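Local coordinates for chitinase (Paenibacillus sp. FPU-7, PDB 5GZT), which probably cleaves internal beta-1,4 linkages between N-acetylglucosamine units in chitin and chitodextrins, as an endochitinase carrying family 18 glycosyl hydrolase domains, at residues S72-V78 against T92-V98; N83-V88 against S102-V108; V115-N121 against V132-N138. All blocks are in the same frame, centred on the assembly; numbering follows the deposited sequence. Where two conformers were deposited one is given.

These interactions illustrate how a parallel beta-helix is built from successive coils. Beyond their corners, interactions 1 and 3 share one parallel sheet, in which strands 92-98 and 114-120 are neighbours: the two contact centres are about 10 Å apart, and Leu96 N and O probably bond to Thr117 O and Thr119 N. Interaction 2 lies in a second parallel sheet, its centre about 13 Å from that of interaction 1; Leu86 CD2 meets Leu96 CD1 at 3.7 Å across the interior. Interactions 2 and 3 do not touch, their nearest atoms being about 5 Å apart. All three centres lie 58 to 72 Å from the chain's centre, and only interaction 1 binds the sodium ion, through Ser72.

Interaction 1: S72-V78 against T92-V98; sequences SFTDVDV and TIERLTV. With NA (sodium ion), chain C.
Strands 72-78 and 92-98 run parallel in register, turning a corner together at Thr74 and Glu94; beyond it Val76 N bonds to Arg95 O at 2.9 Å and Val76 O accepts from Thr97 N. On the face carrying Asp75, Asp77, Arg95 and Thr97, Arg95 meets Asp75 side-on. Its bend at chi3 (-48°) brings the guanidinium back toward the neighbouring strand, where NE and NH2 both reach Asp75 OD1 at 2.7 Å. NH2 also bonds to Asp75 OD2 at 3.0 Å, approaching from above the carboxylate, because the two planes stand 64° apart. NH1 makes a weak salt-bridge bond to Glu94 OE1 at 3.1 Å. A water links Asp77 OD1, Arg95 O and Thr97 OG1. The opposite face is apolar: Val76 CG2 touches Ile93 CG2 at 3.6 Å, and Val76 CG1 lies near Leu96 CD1. At the N-terminal end Ser72 O binds the sodium ion, alongside Glu44, Thr50 and Phe52. One arginine thus serves two carboxylates, and its charge, placed between them, probably offsets the repulsion between Asp75 and Glu94.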
ATOM      1  N   SER B  72      20.948 -51.563  21.865  1.00 39.63           N
ATOM      2  CA  SER B  72      19.955 -50.452  21.769  1.00 48.02           C
ATOM      3  C   SER B  72      18.799 -50.802  22.674  1.00 47.91           C
ATOM      4  O   SER B  72      18.128 -51.789  22.405  1.00 44.21           O
ATOM      5  CB  SER B  72      19.429 -50.274  20.354  1.00 46.13           C
ATOM      6  OG  SER B  72      18.732 -49.049  20.227  1.00 55.44           O
ATOM      7  N   PHE B  73      18.598 -50.037  23.767  1.00 43.60           N
ATOM      8  CA  PHE B  73      17.613 -50.405  24.766  1.00 35.99           C
ATOM      9  C   PHE B  73      16.551 -49.308  24.888  1.00 34.55           C
ATOM     10  O   PHE B  73      16.705 -48.186  24.420  1.00 31.55           O
ATOM     11  CB  PHE B  73      18.263 -50.748  26.099  1.00 36.73           C
ATOM     12  CG  PHE B  73      19.292 -51.837  26.026  1.00 38.99           C
ATOM     13  CD1 PHE B  73      20.595 -51.558  25.649  1.00 36.89           C
ATOM     14  CD2 PHE B  73      18.970 -53.137  26.370  1.00 38.03           C
ATOM     15  CE1 PHE B  73      21.556 -52.559  25.614  1.00 35.33           C
ATOM     16  CE2 PHE B  73      19.926 -54.164  26.303  1.00 39.32           C
ATOM     17  CZ  PHE B  73      21.220 -53.866  25.931  1.00 40.22           C
ATOM     18  N   THR B  74      15.422 -49.667  25.470  1.00 36.39           N
ATOM     19  CA  THR B  74      14.343 -48.675  25.626  1.00 38.12           C
ATOM     20  C   THR B  74      14.475 -48.080  27.039  1.00 34.59           C
ATOM     21  O   THR B  74      15.133 -47.059  27.206  1.00 35.69           O
ATOM     22  CB  THR B  74      12.952 -49.328  25.351  1.00 33.89           C
ATOM     23  OG1 THR B  74      12.851 -50.561  26.082  1.00 30.93           O
ATOM     24  CG2 THR B  74      12.813 -49.619  23.897  1.00 36.10           C
ATOM     25  N   ASP B  75      13.882 -48.773  28.017  1.00 33.20           N
ATOM     26  CA  ASP B  75      13.824 -48.359  29.379  1.00 35.10           C
ATOM     27  C   ASP B  75      14.733 -49.291  30.092  1.00 34.69           C
ATOM     28  O   ASP B  75      14.568 -50.524  30.011  1.00 33.89           O
ATOM     29  CB  ASP B  75      12.411 -48.496  30.011  1.00 35.29           C
ATOM     30  CG  ASP B  75      11.386 -47.572  29.379  1.00 36.32           C
ATOM     31  OD1 ASP B  75      11.532 -46.354  29.432  1.00 42.59           O
ATOM     32  OD2 ASP B  75      10.385 -48.063  28.883  1.00 36.67           O
ATOM     33  N   VAL B  76      15.664 -48.700  30.822  1.00 31.93           N
ATOM     34  CA  VAL B  76      16.544 -49.470  31.671  1.00 32.28           C
ATOM     35  C   VAL B  76      16.441 -48.850  33.031  1.00 28.96           C
ATOM     36  O   VAL B  76      16.702 -47.660  33.179  1.00 25.77           O
ATOM     37  CB  VAL B  76      18.003 -49.369  31.237  1.00 31.36           C
ATOM     38  CG1 VAL B  76      18.917 -50.125  32.218  1.00 31.17           C
ATOM     39  CG2 VAL B  76      18.133 -49.850  29.829  1.00 33.46           C
ATOM     40  N   ASP B  77      16.219 -49.714  34.002  1.00 28.30           N
ATOM     41  CA  ASP B  77      15.836 -49.370  35.323  1.00 33.02           C
ATOM     42  C   ASP B  77      16.725 -49.987  36.366  1.00 30.47           C
ATOM     43  O   ASP B  77      16.736 -51.228  36.464  1.00 27.73           O
ATOM     44  CB  ASP B  77      14.434 -49.966  35.525  1.00 41.47           C
ATOM     45  CG  ASP B  77      13.457 -48.960  35.813  1.00 48.47           C
ATOM     46  OD1 ASP B  77      13.086 -48.188  34.877  1.00 50.97           O
ATOM     47  OD2 ASP B  77      13.138 -48.952  37.001  1.00 58.64           O
ATOM     48  N   VAL B  78      17.373 -49.174  37.196  1.00 26.87           N
ATOM     49  CA  VAL B  78      18.247 -49.673  38.230  1.00 29.22           C
ATOM     50  C   VAL B  78      17.450 -49.475  39.517  1.00 36.07           C
ATOM     51  O   VAL B  78      17.309 -48.347  40.001  1.00 31.48           O
ATOM     52  CB  VAL B  78      19.560 -48.898  38.277  1.00 28.41           C
ATOM     53  CG1 VAL B  78      20.495 -49.465  39.291  1.00 29.40           C
ATOM     54  CG2 VAL B  78      20.171 -48.800  36.896  1.00 28.12           C
ATOM     55  N   THR B  92      22.877 -47.577  22.922  1.00 33.97           N
ATOM     56  CA  THR B  92      21.919 -46.503  23.219  1.00 31.83           C
ATOM     57  C   THR B  92      20.896 -46.984  24.250  1.00 31.04           C
ATOM     58  O   THR B  92      20.608 -48.156  24.357  1.00 29.59           O
ATOM     59  CB  THR B  92      21.147 -46.042  21.978  1.00 34.53           C
ATOM     60  OG1 THR B  92      20.521 -47.199  21.388  1.00 31.42           O
ATOM     61  CG2 THR B  92      22.040 -45.284  21.006  1.00 36.91           C
ATOM     62  N   ILE B  93      20.406 -46.043  25.058  1.00 35.35           N
ATOM     63  CA  ILE B  93      19.342 -46.297  26.046  1.00 32.09           C
ATOM     64  C   ILE B  93      18.424 -45.095  25.942  1.00 31.06           C
ATOM     65  O   ILE B  93      18.862 -43.937  26.030  1.00 29.76           O
ATOM     66  CB  ILE B  93      19.816 -46.462  27.493  1.00 30.42           C
ATOM     67  CG1 ILE B  93      20.674 -47.717  27.698  1.00 30.79           C
ATOM     68  CG2 ILE B  93      18.619 -46.613  28.401  1.00 31.06           C
ATOM     69  CD1 ILE B  93      21.470 -47.712  29.007  1.00 30.55           C
ATOM     70  N   GLU B  94      17.148 -45.341  25.711  1.00 29.64           N
ATOM     71  CA  GLU B  94      16.169 -44.181  25.650  1.00 30.43           C
ATOM     72  C   GLU B  94      15.994 -43.534  27.014  1.00 24.45           C
ATOM     73  O   GLU B  94      16.112 -42.339  27.172  1.00 26.13           O
ATOM     74  CB  GLU B  94      14.801 -44.620  25.099  1.00 36.66           C
ATOM     75  CG  GLU B  94      14.693 -44.666  23.571  1.00 45.72           C
ATOM     76  CD  GLU B  94      13.531 -45.560  23.042  1.00 52.67           C
ATOM     77  OE1 GLU B  94      12.590 -45.917  23.788  1.00 62.88           O
ATOM     78  OE2 GLU B  94      13.573 -45.918  21.849  1.00 56.51           O
ATOM     79  N   ARG B  95      15.725 -44.330  28.003  1.00 26.81           N
ATOM     80  CA  ARG B  95      15.452 -43.779  29.311  0.50 27.44           C
ATOM     81  C   ARG B  95      16.108 -44.681  30.331  1.00 26.66           C
ATOM     82  O   ARG B  95      15.794 -45.861  30.469  1.00 27.20           O
ATOM     83  CB  ARG B  95      13.924 -43.575  29.530  0.50 25.81           C
ATOM     84  CG  ARG B  95      13.269 -42.541  28.576  0.50 25.14           C
ATOM     85  CD  ARG B  95      11.716 -42.622  28.426  0.50 24.21           C
ATOM     86  NE  ARG B  95      11.293 -44.003  28.177  0.50 24.65           N
ATOM     87  CZ  ARG B  95      11.177 -44.589  26.969  0.50 23.47           C
ATOM     88  NH1 ARG B  95      11.393 -43.955  25.839  0.50 23.45           N
ATOM     89  NH2 ARG B  95      10.853 -45.839  26.907  0.50 23.53           N
ATOM     90  N   LEU B  96      17.038 -44.102  31.056  1.00 27.20           N
ATOM     91  CA  LEU B  96      17.700 -44.873  32.086  1.00 26.48           C
ATOM     92  C   LEU B  96      17.265 -44.221  33.360  1.00 24.36           C
ATOM     93  O   LEU B  96      17.392 -42.991  33.492  1.00 23.21           O
ATOM     94  CB  LEU B  96      19.221 -44.766  31.918  1.00 27.77           C
ATOM     95  CG  LEU B  96      20.203 -45.315  32.947  1.00 30.96           C
ATOM     96  CD1 LEU B  96      19.924 -46.674  33.486  1.00 34.52           C
ATOM     97  CD2 LEU B  96      21.610 -45.333  32.303  1.00 32.29           C
ATOM     98  N   THR B  97      16.849 -45.025  34.333  1.00 24.81           N
ATOM     99  CA  THR B  97      16.298 -44.501  35.566  1.00 27.55           C
ATOM    100  C   THR B  97      16.962 -45.170  36.711  1.00 26.71           C
ATOM    101  O   THR B  97      17.035 -46.393  36.734  1.00 26.39           O
ATOM    102  CB  THR B  97      14.743 -44.729  35.600  1.00 28.31           C
ATOM    103  OG1 THR B  97      14.114 -43.955  34.554  1.00 28.43           O
ATOM    104  CG2 THR B  97      14.181 -44.327  36.978  1.00 28.64           C
ATOM    105  N   VAL B  98      17.447 -44.367  37.675  1.00 24.17           N
ATOM    106  CA  VAL B  98      18.081 -44.897  38.828  1.00 22.51           C
ATOM    107  C   VAL B  98      17.110 -44.601  39.992  1.00 26.53           C
ATOM    108  O   VAL B  98      16.850 -43.451  40.337  1.00 23.12           O
ATOM    109  CB  VAL B  98      19.461 -44.264  39.048  1.00 23.00           C
ATOM    110  CG1 VAL B  98      20.124 -44.947  40.197  1.00 23.37           C
ATOM    111  CG2 VAL B  98      20.317 -44.356  37.753  1.00 24.04           C
TER
HETATM  112 NA    NA C4001      17.297 -53.579  21.019  1.00 50.48          NA
HETATM  113  O   HOH W   1      13.638 -46.277  32.702  1.00 34.63           O

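Interaction 2: N83-V88 against S102-V108; sequences NPQLNV and SKDAVIV
The side-chain amide of Gln85 has two valine methyls over one and the same face, Val106 CG1 at 4.1 Å and Val108 CG2 at 3.8 Å from Gln85 CD, while the amide of Asn87 adjoins it from beside rather than from above. Asn87 turns a face to Val108 as well, its CG 4.1 Å from Val108 CB. This is the side-chain stacking of a parallel beta-helix, in which equivalent positions of consecutive coils line up along the sheet. Gln85 gets there by an extended chain, with CG anti to the backbone N (chi1 -178°). Were a serine here, that arm would be missing, and Val106 CG1 and Val108 CG2 would probably be left with a gap where they now meet a flat group. The opposite face turns inward: Leu86 CB packs against Ile107 CD1 at 4.0 Å, close to Val76, Val78 and Leu96 of the facing sheet. Toward the start of the strands, Pro84 CG rests on Ser102 CB at 3.7 Å. Ser102 opens a type II turn closed by Ala105 N to Ser102 O, and its hydroxyl bonds to Ala80 N. At this end a water bridges Asn83 O and Asp104 O. The two segments are then joined through alternate residues of segment 83-88: Pro84 O accepts from Val106 N, Leu86 uses both its N and its O, and Val88 N meets Val108 O at 2.8 Å, almost straight at 176°.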
ATOM      1  N   ASN B  83      23.997 -51.650  46.393  1.00 44.59           N
ATOM      2  CA  ASN B  83      25.053 -50.781  45.801  1.00 47.92           C
ATOM      3  C   ASN B  83      25.358 -51.130  44.308  1.00 39.48           C
ATOM      4  O   ASN B  83      26.466 -51.534  43.951  1.00 36.20           O
ATOM      5  CB  ASN B  83      26.313 -50.791  46.667  1.00 52.82           C
ATOM      6  CG  ASN B  83      25.987 -50.639  48.159  1.00 65.16           C
ATOM      7  OD1 ASN B  83      25.333 -49.659  48.597  1.00 56.04           O
ATOM      8  ND2 ASN B  83      26.398 -51.640  48.940  1.00 65.20           N
ATOM      9  N   PRO B  84      24.332 -51.013  43.465  1.00 37.46           N
ATOM     10  CA  PRO B  84      24.416 -51.530  42.130  1.00 39.94           C
ATOM     11  C   PRO B  84      25.384 -50.683  41.266  1.00 37.80           C
ATOM     12  O   PRO B  84      25.485 -49.500  41.488  1.00 35.26           O
ATOM     13  CB  PRO B  84      22.966 -51.442  41.627  1.00 37.10           C
ATOM     14  CG  PRO B  84      22.334 -50.325  42.405  1.00 37.37           C
ATOM     15  CD  PRO B  84      23.075 -50.250  43.699  1.00 40.85           C
ATOM     16  N   GLN B  85      26.107 -51.345  40.362  1.00 36.09           N
ATOM     17  CA  GLN B  85      26.781 -50.720  39.254  1.00 34.37           C
ATOM     18  C   GLN B  85      26.233 -51.288  37.966  1.00 31.90           C
ATOM     19  O   GLN B  85      26.202 -52.508  37.803  1.00 37.52           O
ATOM     20  CB  GLN B  85      28.273 -50.999  39.291  1.00 33.02           C
ATOM     21  CG  GLN B  85      29.031 -50.311  38.144  1.00 30.72           C
ATOM     22  CD  GLN B  85      30.516 -50.229  38.448  1.00 35.07           C
ATOM     23  OE1 GLN B  85      30.926 -49.917  39.580  1.00 34.67           O
ATOM     24  NE2 GLN B  85      31.336 -50.523  37.456  1.00 37.13           N
ATOM     25  N   LEU B  86      25.856 -50.382  37.044  1.00 30.03           N
ATOM     26  CA  LEU B  86      25.452 -50.681  35.667  1.00 27.63           C
ATOM     27  C   LEU B  86      26.579 -50.189  34.767  1.00 31.37           C
ATOM     28  O   LEU B  86      26.954 -48.970  34.782  1.00 26.28           O
ATOM     29  CB  LEU B  86      24.121 -50.006  35.301  1.00 27.36           C
ATOM     30  CG  LEU B  86      23.682 -50.195  33.874  1.00 28.15           C
ATOM     31  CD1 LEU B  86      23.386 -51.656  33.653  1.00 27.73           C
ATOM     32  CD2 LEU B  86      22.505 -49.379  33.440  1.00 29.58           C
ATOM     33  N   ASN B  87      27.161 -51.139  34.023  1.00 31.55           N
ATOM     34  CA  ASN B  87      28.123 -50.811  32.937  1.00 31.87           C
ATOM     35  C   ASN B  87      27.380 -50.800  31.639  1.00 31.16           C
ATOM     36  O   ASN B  87      26.747 -51.798  31.280  1.00 33.50           O
ATOM     37  CB  ASN B  87      29.282 -51.833  32.850  1.00 33.63           C
ATOM     38  CG  ASN B  87      30.418 -51.475  33.780  1.00 35.80           C
ATOM     39  OD1 ASN B  87      31.454 -50.835  33.404  1.00 42.55           O
ATOM     40  ND2 ASN B  87      30.210 -51.810  35.003  1.00 32.10           N
ATOM     41  N   VAL B  88      27.489 -49.708  30.899  1.00 26.07           N
ATOM     42  CA  VAL B  88      26.950 -49.670  29.584  1.00 24.88           C
ATOM     43  C   VAL B  88      28.168 -49.468  28.685  1.00 25.52           C
ATOM     44  O   VAL B  88      28.822 -48.417  28.688  1.00 21.92           O
ATOM     45  CB  VAL B  88      25.938 -48.554  29.408  1.00 25.63           C
ATOM     46  CG1 VAL B  88      25.238 -48.726  28.044  1.00 27.27           C
ATOM     47  CG2 VAL B  88      24.941 -48.549  30.589  1.00 28.45           C
ATOM     48  N   SER B 102      18.360 -47.322  45.093  1.00 30.78           N
ATOM     49  CA  SER B 102      19.660 -47.852  44.589  1.00 30.15           C
ATOM     50  C   SER B 102      20.809 -47.114  45.194  1.00 30.01           C
ATOM     51  O   SER B 102      21.522 -46.333  44.530  1.00 28.04           O
ATOM     52  CB  SER B 102      19.717 -47.786  43.093  1.00 27.53           C
ATOM     53  OG  SER B 102      18.702 -48.570  42.533  1.00 27.81           O
ATOM     54  N   LYS B 103      20.964 -47.338  46.481  1.00 28.88           N
ATOM     55  CA  LYS B 103      21.907 -46.597  47.296  1.00 35.22           C
ATOM     56  C   LYS B 103      23.335 -46.723  46.718  1.00 34.54           C
ATOM     57  O   LYS B 103      23.751 -47.819  46.365  1.00 33.04           O
ATOM     58  CB  LYS B 103      21.894 -47.142  48.729  1.00 40.08           C
ATOM     59  CG  LYS B 103      22.807 -46.396  49.691  1.00 50.80           C
ATOM     60  CD  LYS B 103      22.241 -45.035  50.106  1.00 60.32           C
ATOM     61  CE  LYS B 103      23.273 -44.212  50.891  1.00 65.51           C
ATOM     62  NZ  LYS B 103      23.666 -44.802  52.206  1.00 66.87           N
ATOM     63  N   ASP B 104      24.044 -45.594  46.614  1.00 33.71           N
ATOM     64  CA  ASP B 104      25.437 -45.566  46.077  1.00 38.31           C
ATOM     65  C   ASP B 104      25.520 -46.099  44.671  1.00 30.40           C
ATOM     66  O   ASP B 104      26.550 -46.613  44.262  1.00 31.64           O
ATOM     67  CB  ASP B 104      26.375 -46.410  46.950  1.00 41.21           C
ATOM     68  CG  ASP B 104      26.544 -45.861  48.357  1.00 45.37           C
ATOM     69  OD1 ASP B 104      26.503 -44.636  48.511  1.00 47.06           O
ATOM     70  OD2 ASP B 104      26.779 -46.675  49.294  1.00 47.49           O
ATOM     71  N   ALA B 105      24.434 -46.013  43.927  1.00 26.33           N
ATOM     72  CA  ALA B 105      24.430 -46.447  42.518  1.00 28.83           C
ATOM     73  C   ALA B 105      25.652 -45.868  41.714  1.00 27.91           C
ATOM     74  O   ALA B 105      26.064 -44.732  41.960  1.00 25.17           O
ATOM     75  CB  ALA B 105      23.128 -46.065  41.827  1.00 25.82           C
ATOM     76  N   VAL B 106      26.241 -46.668  40.818  1.00 28.94           N
ATOM     77  CA  VAL B 106      27.264 -46.131  39.881  1.00 28.51           C
ATOM     78  C   VAL B 106      26.845 -46.544  38.518  1.00 29.22           C
ATOM     79  O   VAL B 106      26.510 -47.734  38.317  1.00 27.43           O
ATOM     80  CB  VAL B 106      28.670 -46.764  40.141  1.00 30.43           C
ATOM     81  CG1 VAL B 106      29.700 -46.296  39.089  1.00 28.58           C
ATOM     82  CG2 VAL B 106      29.126 -46.440  41.573  1.00 30.43           C
ATOM     83  N   ILE B 107      26.935 -45.595  37.577  1.00 27.50           N
ATOM     84  CA  ILE B 107      26.549 -45.839  36.222  1.00 27.64           C
ATOM     85  C   ILE B 107      27.817 -45.505  35.413  1.00 28.32           C
ATOM     86  O   ILE B 107      28.299 -44.359  35.469  1.00 23.34           O
ATOM     87  CB  ILE B 107      25.442 -44.916  35.741  1.00 27.96           C
ATOM     88  CG1 ILE B 107      24.195 -44.972  36.640  1.00 31.89           C
ATOM     89  CG2 ILE B 107      25.078 -45.309  34.334  1.00 28.80           C
ATOM     90  CD1 ILE B 107      23.362 -46.268  36.548  1.00 32.63           C
ATOM     91  N   VAL B 108      28.326 -46.479  34.652  1.00 28.34           N
ATOM     92  CA  VAL B 108      29.583 -46.284  33.856  1.00 26.31           C
ATOM     93  C   VAL B 108      29.188 -46.289  32.400  1.00 30.45           C
ATOM     94  O   VAL B 108      28.712 -47.364  31.884  1.00 29.74           O
ATOM     95  CB  VAL B 108      30.614 -47.389  34.084  1.00 26.89           C
ATOM     96  CG1 VAL B 108      31.954 -47.008  33.395  1.00 26.88           C
ATOM     97  CG2 VAL B 108      30.746 -47.726  35.576  1.00 28.29           C
TER
HETATM   98  O   HOH W   2      27.854 -49.430  43.532  1.00 49.20           O

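Interaction 3: V115-N121 against V132-N138; sequences VTTLTLN and VGTAVVN
With chi1 at 172°, Val132 turns CG1 anti to its backbone N and lays it against Leu118 CB at 3.7 Å. On the other face Thr119 (chi1 -55°) points OG1 opposite its carbonyl carbon, which sets that oxygen beside Val136 CB at 3.8 Å. Val136 CG2 is flanked by two threonines, 4.1 Å from Thr117 CG2 and equally far from Thr119 OG1. Val136 thus stacks beside its register partner Thr119, with CG2 also reaching Thr117. Its backbone is gripped from both directions: Val136 N bonds to Leu118 O at 2.7 Å, nearly straight at 174°, and Val136 O accepts from Leu120 N. Leu118 N continues the pattern with a bond to Thr134 O. Toward the C-terminal end the strands part, and Asn138 N makes a weak bond to Leu120 O at 3.1 Å; there the amides of Asn121 and Asn138 lie side by side.

At the other end both strands turn a corner, at Thr116 and Gly133. Gly133 N bonds to Val115 O at 2.8 Å, and a beta carbon on this glycine would sit tightly against Thr116 O, a crowding that the absent side chain avoids. Thr116 O also accepts from Thr134 N, and a water joins it to Thr134 OG1, which has a further partner in Lys152 NZ. The two strands are equivalent parts of successive coils of the beta-helix. Strand 92-98 lies on the far side of 115-121, bonding to Thr117 and Thr119 through Leu96, while Leu109 of strand 106-109 packs on Val115 and Val132. Phe146 of strand 145-146 touches Leu118, Leu120 and Ala135.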
ATOM      1  N   VAL B 115      22.800 -42.085  26.214  1.00 31.52           N
ATOM      2  CA  VAL B 115      21.577 -42.204  26.981  1.00 28.37           C
ATOM      3  C   VAL B 115      20.772 -40.936  26.641  1.00 29.58           C
ATOM      4  O   VAL B 115      21.261 -39.802  26.816  1.00 24.91           O
ATOM      5  CB  VAL B 115      21.897 -42.362  28.464  1.00 30.25           C
ATOM      6  CG1 VAL B 115      20.602 -42.524  29.283  1.00 28.81           C
ATOM      7  CG2 VAL B 115      22.801 -43.601  28.686  1.00 31.00           C
ATOM      8  N   THR B 116      19.589 -41.086  26.021  1.00 27.98           N
ATOM      9  CA  THR B 116      18.842 -39.848  25.661  1.00 25.85           C
ATOM     10  C   THR B 116      18.324 -39.095  26.943  1.00 21.32           C
ATOM     11  O   THR B 116      18.422 -37.861  27.048  1.00 22.50           O
ATOM     12  CB  THR B 116      17.602 -40.204  24.827  1.00 31.12           C
ATOM     13  OG1 THR B 116      18.006 -40.936  23.694  1.00 31.44           O
ATOM     14  CG2 THR B 116      16.830 -38.930  24.368  1.00 34.29           C
ATOM     15  N   THR B 117      17.727 -39.868  27.851  1.00 23.04           N
ATOM     16  CA  THR B 117      17.207 -39.367  29.145  1.00 25.47           C
ATOM     17  C   THR B 117      17.680 -40.186  30.313  1.00 21.97           C
ATOM     18  O   THR B 117      17.493 -41.410  30.372  1.00 24.67           O
ATOM     19  CB  THR B 117      15.652 -39.265  29.096  1.00 26.24           C
ATOM     20  OG1 THR B 117      15.348 -38.398  28.009  1.00 26.54           O
ATOM     21  CG2 THR B 117      15.085 -38.636  30.401  1.00 26.54           C
ATOM     22  N   LEU B 118      18.340 -39.508  31.248  1.00 22.25           N
ATOM     23  CA  LEU B 118      18.767 -40.155  32.465  1.00 22.22           C
ATOM     24  C   LEU B 118      18.007 -39.480  33.651  1.00 22.81           C
ATOM     25  O   LEU B 118      18.154 -38.275  33.866  1.00 23.98           O
ATOM     26  CB  LEU B 118      20.299 -40.037  32.664  1.00 22.78           C
ATOM     27  CG  LEU B 118      20.832 -40.519  33.979  1.00 21.98           C
ATOM     28  CD1 LEU B 118      20.766 -42.019  34.221  1.00 25.10           C
ATOM     29  CD2 LEU B 118      22.229 -40.018  34.243  1.00 27.55           C
ATOM     30  N   THR B 119      17.273 -40.280  34.428  1.00 21.04           N
ATOM     31  CA  THR B 119      16.476 -39.792  35.564  1.00 20.31           C
ATOM     32  C   THR B 119      17.071 -40.325  36.863  1.00 21.02           C
ATOM     33  O   THR B 119      17.180 -41.515  37.068  1.00 20.74           O
ATOM     34  CB  THR B 119      14.995 -40.138  35.391  1.00 19.58           C
ATOM     35  OG1 THR B 119      14.563 -39.623  34.137  1.00 18.07           O
ATOM     36  CG2 THR B 119      14.112 -39.572  36.508  1.00 21.45           C
ATOM     37  N   LEU B 120      17.445 -39.403  37.744  1.00 20.63           N
ATOM     38  CA  LEU B 120      18.080 -39.740  38.985  1.00 21.92           C
ATOM     39  C   LEU B 120      17.204 -39.452  40.231  1.00 24.03           C
ATOM     40  O   LEU B 120      16.823 -38.293  40.462  1.00 18.52           O
ATOM     41  CB  LEU B 120      19.365 -38.939  39.088  1.00 21.46           C
ATOM     42  CG  LEU B 120      20.352 -39.073  37.893  1.00 22.76           C
ATOM     43  CD1 LEU B 120      21.542 -38.175  38.123  1.00 23.13           C
ATOM     44  CD2 LEU B 120      20.743 -40.516  37.803  1.00 26.04           C
ATOM     45  N   ASN B 121      17.002 -40.517  41.034  1.00 23.48           N
ATOM     46  CA  ASN B 121      16.166 -40.496  42.232  1.00 23.28           C
ATOM     47  C   ASN B 121      16.934 -40.906  43.426  1.00 23.88           C
ATOM     48  O   ASN B 121      16.343 -41.015  44.511  1.00 31.15           O
ATOM     49  CB  ASN B 121      14.954 -41.422  41.998  1.00 23.00           C
ATOM     50  CG  ASN B 121      13.990 -40.873  40.973  1.00 21.30           C
ATOM     51  OD1 ASN B 121      13.570 -41.571  40.002  1.00 26.75           O
ATOM     52  ND2 ASN B 121      13.516 -39.701  41.232  1.00 18.66           N
ATOM     53  N   VAL B 132      24.954 -38.269  27.806  1.00 26.22           N
ATOM     54  CA  VAL B 132      23.586 -38.197  28.364  1.00 27.16           C
ATOM     55  C   VAL B 132      22.964 -36.948  27.706  1.00 23.45           C
ATOM     56  O   VAL B 132      23.493 -35.856  27.845  1.00 24.53           O
ATOM     57  CB  VAL B 132      23.603 -38.007  29.864  1.00 26.36           C
ATOM     58  CG1 VAL B 132      22.155 -37.744  30.377  1.00 29.20           C
ATOM     59  CG2 VAL B 132      24.121 -39.236  30.567  1.00 26.10           C
ATOM     60  N   GLY B 133      21.880 -37.118  26.949  1.00 22.25           N
ATOM     61  CA  GLY B 133      21.275 -35.913  26.315  1.00 22.66           C
ATOM     62  C   GLY B 133      20.557 -35.026  27.345  1.00 25.75           C
ATOM     63  O   GLY B 133      20.769 -33.822  27.363  1.00 28.82           O
ATOM     64  N   THR B 134      19.723 -35.622  28.244  1.00 23.64           N
ATOM     65  CA  THR B 134      19.073 -34.814  29.345  1.00 24.62           C
ATOM     66  C   THR B 134      19.128 -35.557  30.656  1.00 21.93           C
ATOM     67  O   THR B 134      18.736 -36.733  30.656  1.00 20.57           O
ATOM     68  CB  THR B 134      17.629 -34.485  28.984  1.00 27.41           C
ATOM     69  OG1 THR B 134      17.660 -33.760  27.783  1.00 31.08           O
ATOM     70  CG2 THR B 134      16.881 -33.551  30.075  1.00 27.38           C
ATOM     71  N   ALA B 135      19.722 -34.942  31.702  1.00 21.81           N
ATOM     72  CA  ALA B 135      19.769 -35.531  33.023  1.00 24.06           C
ATOM     73  C   ALA B 135      18.584 -34.865  33.796  1.00 23.39           C
ATOM     74  O   ALA B 135      18.559 -33.647  33.936  1.00 21.59           O
ATOM     75  CB  ALA B 135      21.072 -35.226  33.753  1.00 22.80           C
ATOM     76  N   VAL B 136      17.672 -35.695  34.295  1.00 24.94           N
ATOM     77  CA  VAL B 136      16.485 -35.268  35.098  1.00 21.99           C
ATOM     78  C   VAL B 136      16.851 -35.617  36.518  1.00 19.38           C
ATOM     79  O   VAL B 136      16.961 -36.791  36.900  1.00 18.64           O
ATOM     80  CB  VAL B 136      15.239 -35.963  34.650  1.00 23.15           C
ATOM     81  CG1 VAL B 136      14.023 -35.511  35.532  1.00 23.92           C
ATOM     82  CG2 VAL B 136      14.933 -35.619  33.207  1.00 23.16           C
ATOM     83  N   VAL B 137      17.238 -34.606  37.242  1.00 18.49           N
ATOM     84  CA  VAL B 137      17.768 -34.778  38.595  1.00 20.62           C
ATOM     85  C   VAL B 137      16.615 -34.373  39.582  1.00 20.93           C
ATOM     86  O   VAL B 137      16.381 -33.208  39.885  1.00 20.32           O
ATOM     87  CB  VAL B 137      18.947 -33.886  38.826  1.00 21.69           C
ATOM     88  CG1 VAL B 137      19.612 -34.247  40.130  1.00 22.36           C
ATOM     89  CG2 VAL B 137      19.929 -33.971  37.635  1.00 27.16           C
ATOM     90  N   ASN B 138      15.871 -35.377  40.005  1.00 19.68           N
ATOM     91  CA  ASN B 138      14.839 -35.176  41.035  1.00 19.89           C
ATOM     92  C   ASN B 138      15.479 -35.025  42.350  1.00 19.51           C
ATOM     93  O   ASN B 138      16.705 -35.121  42.481  1.00 20.73           O
ATOM     94  CB  ASN B 138      13.850 -36.340  40.995  1.00 19.17           C
ATOM     95  CG  ASN B 138      13.072 -36.408  39.709  1.00 17.91           C
ATOM     96  OD1 ASN B 138      12.704 -35.410  39.029  1.00 19.66           O
ATOM     97  ND2 ASN B 138      12.734 -37.634  39.377  1.00 18.57           N
TER
HETATM   98  O   HOH W   3      17.509 -35.851  25.816  1.00 34.69           O